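Local coordinates for protein mannan endo-1,4-beta-mannosidase (Bacillus subtilis, PDB 3CBW) that hydrolyses internal beta-1,4-mannosidic linkages in mannan, galactomannan and glucomannan, taking part in glucomannan breakdown as a secreted enzyme, at residues Tyr208-Thr212 with Asp213-Leu217; Ser141-Glu144 with Gly145-Asn149; Ser94-Gly97 with Asp98-Ser101. The protein carries 3 engineered substitutions. All coordinates share one frame; numbering follows the deposited sequence.

Interaction 1. Residues Tyr208-Thr212 with Asp213-Leu217; sequences YHYMT and DTRGL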
ATOM      1  N   TYR A 208      -7.106   0.557 -12.522  1.00  8.16           N
ATOM      2  CA  TYR A 208      -6.653   1.933 -12.746  1.00  8.58           C
ATOM      3  C   TYR A 208      -7.696   2.709 -13.568  1.00  8.87           C
ATOM      4  O   TYR A 208      -8.069   3.830 -13.210  1.00  8.93           O
ATOM      5  CB  TYR A 208      -5.272   1.972 -13.425  1.00  8.92           C
ATOM      6  CG  TYR A 208      -4.834   3.394 -13.694  1.00  8.65           C
ATOM      7  CD1 TYR A 208      -4.099   4.115 -12.753  1.00  8.67           C
ATOM      8  CD2 TYR A 208      -5.208   4.047 -14.879  1.00  9.10           C
ATOM      9  CE1 TYR A 208      -3.721   5.436 -12.992  1.00  9.87           C
ATOM     10  CE2 TYR A 208      -4.851   5.376 -15.115  1.00  9.91           C
ATOM     11  CZ  TYR A 208      -4.096   6.054 -14.169  1.00  9.78           C
ATOM     12  OH  TYR A 208      -3.731   7.371 -14.385  1.00 10.92           O
ATOM     13  N   HIS A 209      -8.169   2.115 -14.661  1.00  8.88           N
ATOM     14  CA  HIS A 209      -9.134   2.799 -15.524  1.00  9.48           C
ATOM     15  C   HIS A 209     -10.489   2.949 -14.873  1.00  9.06           C
ATOM     16  O   HIS A 209     -11.138   3.983 -15.055  1.00  9.82           O
ATOM     17  CB  HIS A 209      -9.238   2.100 -16.876  1.00 10.56           C
ATOM     18  CG  HIS A 209      -8.004   2.249 -17.692  1.00 10.82           C
ATOM     19  ND1 HIS A 209      -7.390   1.193 -18.331  1.00 13.00           N
ATOM     20  CD2 HIS A 209      -7.245   3.339 -17.943  1.00 10.87           C
ATOM     21  CE1 HIS A 209      -6.310   1.632 -18.952  1.00 13.14           C
ATOM     22  NE2 HIS A 209      -6.199   2.931 -18.734  1.00 11.80           N
ATOM     23  N   TYR A 210     -10.915   1.964 -14.094  1.00  9.48           N
ATOM     24  CA  TYR A 210     -12.180   2.087 -13.395  1.00  9.81           C
ATOM     25  C   TYR A 210     -12.115   3.263 -12.423  1.00  9.56           C
ATOM     26  O   TYR A 210     -13.011   4.112 -12.385  1.00  9.98           O
ATOM     27  CB  TYR A 210     -12.503   0.797 -12.640  1.00 10.66           C
ATOM     28  CG  TYR A 210     -13.918   0.746 -12.126  1.00 11.40           C
ATOM     29  CD1 TYR A 210     -14.906   0.091 -12.857  1.00 14.85           C
ATOM     30  CD2 TYR A 210     -14.279   1.349 -10.918  1.00 11.89           C
ATOM     31  CE1 TYR A 210     -16.214   0.030 -12.413  1.00 15.39           C
ATOM     32  CE2 TYR A 210     -15.604   1.298 -10.454  1.00 12.35           C
ATOM     33  CZ  TYR A 210     -16.565   0.632 -11.221  1.00 14.14           C
ATOM     34  OH  TYR A 210     -17.880   0.542 -10.817  1.00 16.34           O
ATOM     35  N   MET A 211     -11.062   3.313 -11.608  1.00  8.89           N
ATOM     36  CA  MET A 211     -10.973   4.354 -10.587  1.00  8.75           C
ATOM     37  C   MET A 211     -10.737   5.732 -11.191  1.00  9.11           C
ATOM     38  O   MET A 211     -11.353   6.705 -10.778  1.00  9.01           O
ATOM     39  CB  MET A 211      -9.866   4.025  -9.582  1.00  8.97           C
ATOM     40  CG  MET A 211     -10.119   2.766  -8.742  1.00  9.11           C
ATOM     41  SD  MET A 211     -11.748   2.684  -7.813  1.00  4.93           S
ATOM     42  CE  MET A 211     -11.801   0.857  -7.538  1.00 10.54           C
ATOM     43  N   THR A 212      -9.829   5.812 -12.155  1.00  9.03           N
ATOM     44  CA  THR A 212      -9.389   7.092 -12.692  1.00  9.19           C
ATOM     45  C   THR A 212     -10.381   7.639 -13.716  1.00  9.68           C
ATOM     46  O   THR A 212     -10.773   8.805 -13.643  1.00 10.75           O
ATOM     47  CB  THR A 212      -7.982   6.946 -13.304  1.00  8.95           C
ATOM     48  OG1 THR A 212      -7.104   6.397 -12.316  1.00  8.82           O
ATOM     49  CG2 THR A 212      -7.441   8.274 -13.784  1.00 10.31           C
ATOM     50  N   ASP A 213     -10.790   6.799 -14.664  1.00  9.39           N
ATOM     51  CA  ASP A 213     -11.608   7.286 -15.775  1.00  9.86           C
ATOM     52  C   ASP A 213     -13.094   7.107 -15.497  1.00 10.44           C
ATOM     53  O   ASP A 213     -13.832   8.089 -15.474  1.00 12.00           O
ATOM     54  CB  ASP A 213     -11.169   6.610 -17.070  1.00 10.26           C
ATOM     55  CG  ASP A 213      -9.745   6.965 -17.440  1.00 11.59           C
ATOM     56  OD1 ASP A 213      -9.327   8.118 -17.177  1.00 12.22           O
ATOM     57  OD2 ASP A 213      -9.045   6.095 -17.989  1.00 11.64           O
ATOM     58  N   THR A 214     -13.540   5.890 -15.236  1.00 10.50           N
ATOM     59  CA  THR A 214     -14.969   5.661 -14.964  1.00 11.23           C
ATOM     60  C   THR A 214     -15.438   6.470 -13.764  1.00 10.87           C
ATOM     61  O   THR A 214     -16.530   7.053 -13.789  1.00 11.49           O
ATOM     62  CB  THR A 214     -15.256   4.162 -14.747  1.00 11.43           C
ATOM     63  OG1 THR A 214     -14.765   3.422 -15.870  1.00 13.56           O
ATOM     64  CG2 THR A 214     -16.755   3.885 -14.549  1.00 13.10           C
ATOM     65  N   ARG A 215     -14.606   6.531 -12.726  1.00 10.06           N
ATOM     66  CA  ARG A 215     -15.019   7.120 -11.465  1.00 10.05           C
ATOM     67  C   ARG A 215     -14.389   8.475 -11.158  1.00 10.07           C
ATOM     68  O   ARG A 215     -14.738   9.113 -10.163  1.00 10.61           O
ATOM     69  CB  ARG A 215     -14.815   6.117 -10.327  1.00  9.82           C
ATOM     70  CG  ARG A 215     -15.653   4.837 -10.510  1.00 10.46           C
ATOM     71  CD  ARG A 215     -17.186   5.115 -10.484  1.00 11.01           C
ATOM     72  NE  ARG A 215     -17.504   5.821  -9.249  1.00 11.83           N
ATOM     73  CZ  ARG A 215     -18.110   5.292  -8.187  1.00 10.72           C
ATOM     74  NH1 ARG A 215     -18.583   4.054  -8.200  1.00 12.06           N
ATOM     75  NH2 ARG A 215     -18.255   6.019  -7.100  1.00 12.10           N
ATOM     76  N   GLY A 216     -13.473   8.927 -12.011  1.00 10.02           N
ATOM     77  CA  GLY A 216     -12.902  10.270 -11.901  1.00 10.61           C
ATOM     78  C   GLY A 216     -12.143  10.543 -10.614  1.00 10.65           C
ATOM     79  O   GLY A 216     -12.070  11.683 -10.154  1.00 11.52           O
ATOM     80  N   LEU A 217     -11.547   9.506 -10.031  1.00  9.98           N
ATOM     81  CA  LEU A 217     -10.898   9.656  -8.727  1.00  9.75           C
ATOM     82  C   LEU A 217      -9.511  10.286  -8.861  1.00  9.83           C
ATOM     83  O   LEU A 217      -8.580   9.655  -9.354  1.00 11.72           O
ATOM     84  CB  LEU A 217     -10.862   8.325  -7.976  1.00  9.42           C
ATOM     85  CG  LEU A 217     -12.245   7.743  -7.655  1.00  8.85           C
ATOM     86  CD1 LEU A 217     -12.127   6.316  -7.183  1.00 10.29           C
ATOM     87  CD2 LEU A 217     -13.024   8.548  -6.618  1.00 10.30           C
TER
HETATM   88  O   HOH W   1     -19.438   2.579 -10.315  1.00 25.14           O
HETATM   89  O   HOH W   2      -6.670   7.747  -9.984  1.00 11.12           O

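Interaction 2. Residues Ser141-Glu144 with Gly145-Asn149; sequences STVE and GKRLN. Engineered in segment 141-144: S141 (natural residue Ala), V143 (natural residue Ala).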
ATOM      1  N   SER A 141     -18.515  -8.528 -19.157  1.00 17.85           N
ATOM      2  CA  SER A 141     -19.763  -9.170 -19.571  1.00 17.89           C
ATOM      3  C   SER A 141     -20.050 -10.524 -18.898  1.00 17.30           C
ATOM      4  O   SER A 141     -21.130 -11.079 -19.078  1.00 17.70           O
ATOM      5  CB  SER A 141     -19.808  -9.314 -21.100  1.00 18.61           C
ATOM      6  OG  SER A 141     -18.976 -10.373 -21.548  1.00 19.66           O
ATOM      7  N   THR A 142     -19.104 -11.064 -18.126  1.00 15.77           N
ATOM      8  CA  THR A 142     -19.319 -12.366 -17.473  1.00 15.03           C
ATOM      9  C   THR A 142     -19.807 -12.173 -16.045  1.00 14.54           C
ATOM     10  O   THR A 142     -19.720 -11.070 -15.497  1.00 13.92           O
ATOM     11  CB  THR A 142     -18.034 -13.209 -17.406  1.00 14.79           C
ATOM     12  OG1 THR A 142     -17.087 -12.557 -16.543  1.00 13.78           O
ATOM     13  CG2 THR A 142     -17.444 -13.407 -18.782  1.00 15.29           C
ATOM     14  N   VAL A 143     -20.306 -13.236 -15.424  1.00 14.00           N
ATOM     15  CA  VAL A 143     -20.676 -13.145 -14.012  1.00 14.44           C
ATOM     16  C   VAL A 143     -19.461 -12.761 -13.150  1.00 13.32           C
ATOM     17  O   VAL A 143     -19.588 -11.974 -12.212  1.00 12.60           O
ATOM     18  CB  VAL A 143     -21.374 -14.423 -13.476  1.00 14.75           C
ATOM     19  CG1 VAL A 143     -20.431 -15.620 -13.450  1.00 15.75           C
ATOM     20  CG2 VAL A 143     -21.970 -14.163 -12.092  1.00 16.37           C
ATOM     21  N   GLU A 144     -18.291 -13.294 -13.506  1.00 12.50           N
ATOM     22  CA  GLU A 144     -17.035 -13.019 -12.799  1.00 12.55           C
ATOM     23  C   GLU A 144     -16.671 -11.530 -12.917  1.00 12.19           C
ATOM     24  O   GLU A 144     -16.322 -10.876 -11.926  1.00 12.23           O
ATOM     25  CB  GLU A 144     -15.910 -13.890 -13.363  1.00 13.14           C
ATOM     26  CG  GLU A 144     -16.044 -15.391 -13.045  1.00 13.47           C
ATOM     27  CD  GLU A 144     -16.902 -16.170 -14.038  1.00 14.71           C
ATOM     28  OE1 GLU A 144     -17.400 -15.578 -15.018  1.00 15.07           O
ATOM     29  OE2 GLU A 144     -17.058 -17.393 -13.830  1.00 16.88           O
ATOM     30  N   GLY A 145     -16.753 -10.994 -14.134  1.00 12.00           N
ATOM     31  CA  GLY A 145     -16.471  -9.582 -14.373  1.00 11.89           C
ATOM     32  C   GLY A 145     -17.442  -8.660 -13.667  1.00 11.85           C
ATOM     33  O   GLY A 145     -17.063  -7.605 -13.150  1.00 11.81           O
ATOM     34  N   LYS A 146     -18.710  -9.051 -13.640  1.00 11.27           N
ATOM     35  CA  LYS A 146     -19.709  -8.261 -12.934  1.00 11.56           C
ATOM     36  C   LYS A 146     -19.463  -8.244 -11.432  1.00 11.27           C
ATOM     37  O   LYS A 146     -19.637  -7.207 -10.791  1.00 11.18           O
ATOM     38  CB  LYS A 146     -21.114  -8.771 -13.266  1.00 12.14           C
ATOM     39  CG  LYS A 146     -21.533  -8.452 -14.696  1.00 13.72           C
ATOM     40  CD  LYS A 146     -22.854  -9.086 -15.049  1.00 16.09           C
ATOM     41  CE  LYS A 146     -23.174  -8.881 -16.517  1.00 17.85           C
ATOM     42  NZ  LYS A 146     -24.530  -9.439 -16.808  1.00 20.62           N
ATOM     43  N   ARG A 147     -19.034  -9.374 -10.874  1.00 10.68           N
ATOM     44  CA  ARG A 147     -18.683  -9.438  -9.450  1.00 11.01           C
ATOM     45  C   ARG A 147     -17.505  -8.515  -9.160  1.00 10.40           C
ATOM     46  O   ARG A 147     -17.516  -7.768  -8.172  1.00 10.42           O
ATOM     47  CB  ARG A 147     -18.329 -10.866  -9.051  1.00 11.23           C
ATOM     48  CG  ARG A 147     -19.512 -11.803  -8.897  1.00 11.66           C
ATOM     49  CD  ARG A 147     -18.954 -13.189  -8.665  1.00 13.23           C
ATOM     50  NE  ARG A 147     -19.968 -14.233  -8.722  1.00 14.68           N
ATOM     51  CZ  ARG A 147     -19.771 -15.449  -9.219  1.00 14.99           C
ATOM     52  NH1 ARG A 147     -18.600 -15.800  -9.752  1.00 14.40           N
ATOM     53  NH2 ARG A 147     -20.780 -16.313  -9.218  1.00 16.51           N
ATOM     54  N   LEU A 148     -16.498  -8.551 -10.026  1.00 10.15           N
ATOM     55  CA  LEU A 148     -15.369  -7.629  -9.852  1.00 10.78           C
ATOM     56  C   LEU A 148     -15.852  -6.177  -9.849  1.00 10.81           C
ATOM     57  O   LEU A 148     -15.548  -5.404  -8.929  1.00 10.52           O
ATOM     58  CB  LEU A 148     -14.299  -7.826 -10.929  1.00 10.89           C
ATOM     59  CG  LEU A 148     -13.133  -6.825 -10.868  1.00 10.92           C
ATOM     60  CD1 LEU A 148     -12.327  -6.950  -9.565  1.00 13.01           C
ATOM     61  CD2 LEU A 148     -12.232  -7.004 -12.068  1.00 13.05           C
ATOM     62  N   ASN A 149     -16.648  -5.814 -10.854  1.00 10.87           N
ATOM     63  CA  ASN A 149     -17.120  -4.444 -10.961  1.00 11.53           C
ATOM     64  C   ASN A 149     -18.011  -3.997  -9.809  1.00 11.15           C
ATOM     65  O   ASN A 149     -17.954  -2.839  -9.407  1.00 11.25           O
ATOM     66  CB  ASN A 149     -17.761  -4.204 -12.323  1.00 12.24           C
ATOM     67  CG  ASN A 149     -16.734  -4.134 -13.432  1.00 13.96           C
ATOM     68  OD1 ASN A 149     -15.571  -3.784 -13.194  1.00 17.27           O
ATOM     69  ND2 ASN A 149     -17.153  -4.454 -14.648  1.00 15.77           N
TER
HETATM   70  O   HOH W   3     -18.931 -18.378 -11.119  1.00 29.04           O

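Interaction 3. Residues Ser94-Gly97 with Asp98-Ser101; sequences SCNG and DLMS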
ATOM      1  N   SER A  94     -16.102   2.305   6.335  1.00 10.32           N
ATOM      2  CA  SER A  94     -16.340   3.122   7.531  1.00 10.92           C
ATOM      3  C   SER A  94     -15.073   3.702   8.172  1.00 10.47           C
ATOM      4  O   SER A  94     -15.176   4.626   8.977  1.00 10.71           O
ATOM      5  CB  SER A  94     -17.163   2.351   8.566  1.00 12.01           C
ATOM      6  OG  SER A  94     -16.453   1.250   9.088  1.00 12.78           O
ATOM      7  N   CYS A  95     -13.898   3.172   7.829  1.00  9.99           N
ATOM      8  CA  CYS A  95     -12.632   3.730   8.310  1.00  9.30           C
ATOM      9  C   CYS A  95     -12.339   5.108   7.704  1.00  9.16           C
ATOM     10  O   CYS A  95     -11.439   5.796   8.165  1.00  9.24           O
ATOM     11  CB  CYS A  95     -11.478   2.778   8.008  1.00 10.14           C
ATOM     12  SG  CYS A  95     -11.170   2.491   6.217  1.00  8.55           S
ATOM     13  N   ASN A  96     -13.098   5.510   6.685  1.00  8.89           N
ATOM     14  CA  ASN A  96     -12.854   6.773   5.981  1.00  9.41           C
ATOM     15  C   ASN A  96     -12.733   7.989   6.884  1.00  9.58           C
ATOM     16  O   ASN A  96     -11.839   8.800   6.702  1.00  9.28           O
ATOM     17  CB  ASN A  96     -13.948   7.048   4.963  1.00  9.53           C
ATOM     18  CG  ASN A  96     -13.702   6.371   3.633  1.00  9.30           C
ATOM     19  OD1 ASN A  96     -12.649   5.793   3.391  1.00  9.34           O
ATOM     20  ND2 ASN A  96     -14.680   6.469   2.747  1.00 10.08           N
ATOM     21  N   GLY A  97     -13.646   8.140   7.842  1.00  9.55           N
ATOM     22  CA  GLY A  97     -13.608   9.297   8.740  1.00  9.61           C
ATOM     23  C   GLY A  97     -12.243   9.456   9.397  1.00  9.53           C
ATOM     24  O   GLY A  97     -11.664  10.547   9.407  1.00  9.32           O
ATOM     25  N   ASP A  98     -11.723   8.359   9.941  1.00  9.01           N
ATOM     26  CA  ASP A  98     -10.416   8.351  10.590  1.00  9.38           C
ATOM     27  C   ASP A  98      -9.277   8.644   9.619  1.00  9.08           C
ATOM     28  O   ASP A  98      -8.302   9.304   9.985  1.00  9.36           O
ATOM     29  CB  ASP A  98     -10.182   7.030  11.314  1.00  9.68           C
ATOM     30  CG  ASP A  98     -10.954   6.943  12.622  1.00 10.08           C
ATOM     31  OD1 ASP A  98     -11.279   7.994  13.216  1.00 10.01           O
ATOM     32  OD2 ASP A  98     -11.238   5.816  13.063  1.00 14.19           O
ATOM     33  N   LEU A  99      -9.407   8.176   8.380  1.00  8.76           N
ATOM     34  CA  LEU A  99      -8.383   8.469   7.381  1.00  9.28           C
ATOM     35  C   LEU A  99      -8.351   9.955   7.025  1.00  9.50           C
ATOM     36  O   LEU A  99      -7.280  10.551   6.903  1.00  9.50           O
ATOM     37  CB  LEU A  99      -8.612   7.628   6.136  1.00  9.21           C
ATOM     38  CG  LEU A  99      -8.557   6.102   6.270  1.00  9.61           C
ATOM     39  CD1 LEU A  99      -8.765   5.449   4.919  1.00 10.57           C
ATOM     40  CD2 LEU A  99      -7.261   5.610   6.905  1.00 11.23           C
ATOM     41  N   MET A 100      -9.529  10.544   6.847  1.00  9.90           N
ATOM     42  CA  MET A 100      -9.625  11.976   6.575  1.00 11.38           C
ATOM     43  C   MET A 100      -9.075  12.798   7.735  1.00 10.13           C
ATOM     44  O   MET A 100      -8.329  13.756   7.532  1.00  9.94           O
ATOM     45  CB  MET A 100     -11.075  12.358   6.283  1.00 11.32           C
ATOM     46  CG  MET A 100     -11.663  11.661   5.052  1.00 13.82           C
ATOM     47  SD  MET A 100     -13.390  12.058   4.636  1.00 18.68           S
ATOM     48  CE  MET A 100     -13.815  12.966   6.136  1.00 13.88           C
ATOM     49  N   SER A 101      -9.402  12.389   8.952  1.00  9.24           N
ATOM     50  CA  SER A 101      -8.904  13.071  10.137  1.00  9.34           C
ATOM     51  C   SER A 101      -7.396  12.946  10.249  1.00  9.08           C
ATOM     52  O   SER A 101      -6.721  13.878  10.700  1.00  9.53           O
ATOM     53  CB  SER A 101      -9.560  12.510  11.392  1.00  9.29           C
ATOM     54  OG  SER A 101     -10.959  12.724  11.375  1.00 10.38           O
TER
HETATM   55  O   HOH W   4     -13.582   6.223  10.630  1.00 13.00           O

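Interaction 1. Residues Tyr208-Thr212 with Asp213-Leu217
H209 O accepts from both D213 N and T214 N, because a wider, pi-type turn near the helix end adds T214 N to the ordinary alpha-helical donor D213 N. The bond from T214 N is the straighter (162° at the hydrogen), while R215 N reaches Y210 O only weakly. Beside the doubled carbonyl the H209 and D213 side chains run alongside each other, D213 OD2 coming to 3.3 Å from H209 CD2. Imidazole and carboxylate are turned only 16° apart, and the nearby acid would tend to favour a protonated ring. Y210 points its ring outward from the helix, CG trans to the backbone N (chi1 -168°), where R215 CG meets Y210 CE2 obliquely at 3.5 Å. A water joins the two polar ends, 2.6 Å from Y210 OH and accepting from R215 NH1; the guanidinium itself is anchored by a salt bridge to D157. This is the C-terminal end of helix 194-214, one of the helices packed round the strand barrel of the (beta/alpha)8 fold of family 26, just ahead of strand 220-224. G216 leaves the helix with positive phi, a conformation that glycine adopts easily, and L217 N turns back to bond M211 O at 2.9 Å. That reversal also sets L217 CD1 3.7 Å from M211 SD, an apolar pair suited to the interior, where M211 packs on L220 and W222. T212 OG1 donates to Y208 O at 2.9 Å and accepts from a second water, which also donates to L217 O across the turn.

Interaction 2. Residues Ser141-Glu144 with Gly145-Asn149
T142 holds OG1 between its own backbone N and carbonyl carbon (chi1 66°), a crowded position that aims the hydroxyl at G145 N, whose N-H it accepts at 2.9 Å. The bond is nearly straight, 166° at the hydrogen. The single proton of OG1 is shared between the carbonyls of K136 and D139, K136 being the stronger partner, so the threonine ties the preceding chain to the new helix. The regular pattern follows at once: K146 N bonds T142 O, R147 N bonds V143 O, and L148 N bonds E144 O at 3.0 Å. R147, extended from CG to NE (chi2 173°), reaches back toward the helix start. The engineered V143 lays its CG2 over one guanidinium face, 3.8 Å from R147 CZ and offset toward the rim. E144 runs beside the arginine, yet its carboxylate stops short, OE2 lying 4.6 Å from R147 NH1. A water spans this gap, accepting from NH1 at 2.9 Å and donating weakly to OE2, while the direct protein partner of NH1 is P118 O. K146, also extended, runs back too, its CG 3.3 Å from T142 O. L148, apolar and buried, packs on L203 and I137 of adjoining helices. T142 is thus a classic threonine N-cap, opening helix 143-163 in the helical layer of the (beta/alpha)8 barrel.

Interaction 3. Residues Ser94-Gly97 with Asp98-Ser101
G97 O is gripped twice by S101, once by the backbone N and once by the hydroxyl, both at 3.0 Å. The amide is tilted modestly from the carbonyl plane, whereas OG donates from well above it, 39° out, so the second bond adds to the helical one without displacing it. S101 achieves this by placing OG beside its own N (chi1 -63°), which folds the small side chain back over the preceding turn. Serine suits a partly exposed helix position, since its hydroxyl can be satisfied by the helix itself. One residue earlier M100 N bonds N96 O at 2.9 Å, almost linear at 169°, and M100 CG rests against the same oxygen at 3.3 Å. L99 N bonds C95 O in the carbonyl plane. These bonds build the first turns of helix 96-104, which crosses between parallel strands 72-79 and 108-114 as the connection of a beta-alpha-beta unit of the TIM barrel. The inner side is apolar: L99 CD1 lies 4.0 Å from C95 SG, and L99 continues onto C75, P109 and I111 of the two strands. C95 is joined to C75 by a disulfide, a covalent tie from the chain entering the helix to strand 72-79. Its side chain is about 11 Å from that of N308, a probable substrate-binding residue. The buried amide of N96 crosses L99 at an angle, OD1 4.2 Å from CD1, but is held from outside: Y77 OH bonds OD1, while G158 O and E161 OE1 bond ND2. A water accepts from D98 N at 2.9 Å and donates to S94 O, linking an early helix amide to the incoming loop.

Overall arrangement
Along the chain interaction 3 comes first, interaction 2 next and interaction 1 last, each on a helix of the same TIM barrel. Interactions 3 and 2 lie at the starts of helices 96-104 and 143-163; interaction 1 closes helix 194-214. Helix 143-163 joins them: its N-terminal part meets interaction 1 where Y210 OH packs against N149 O, and its C-terminal half carries partners of both interaction 1 and interaction 3. The centres of interactions 1 and 2 are about 17 Å apart, those of 2 and 3 about 29 Å. Because helix 143-163 packs between the other two helices, the three contacts belong to one continuous helical layer, of which interaction 3 comes nearest the probable substrate-binding residues.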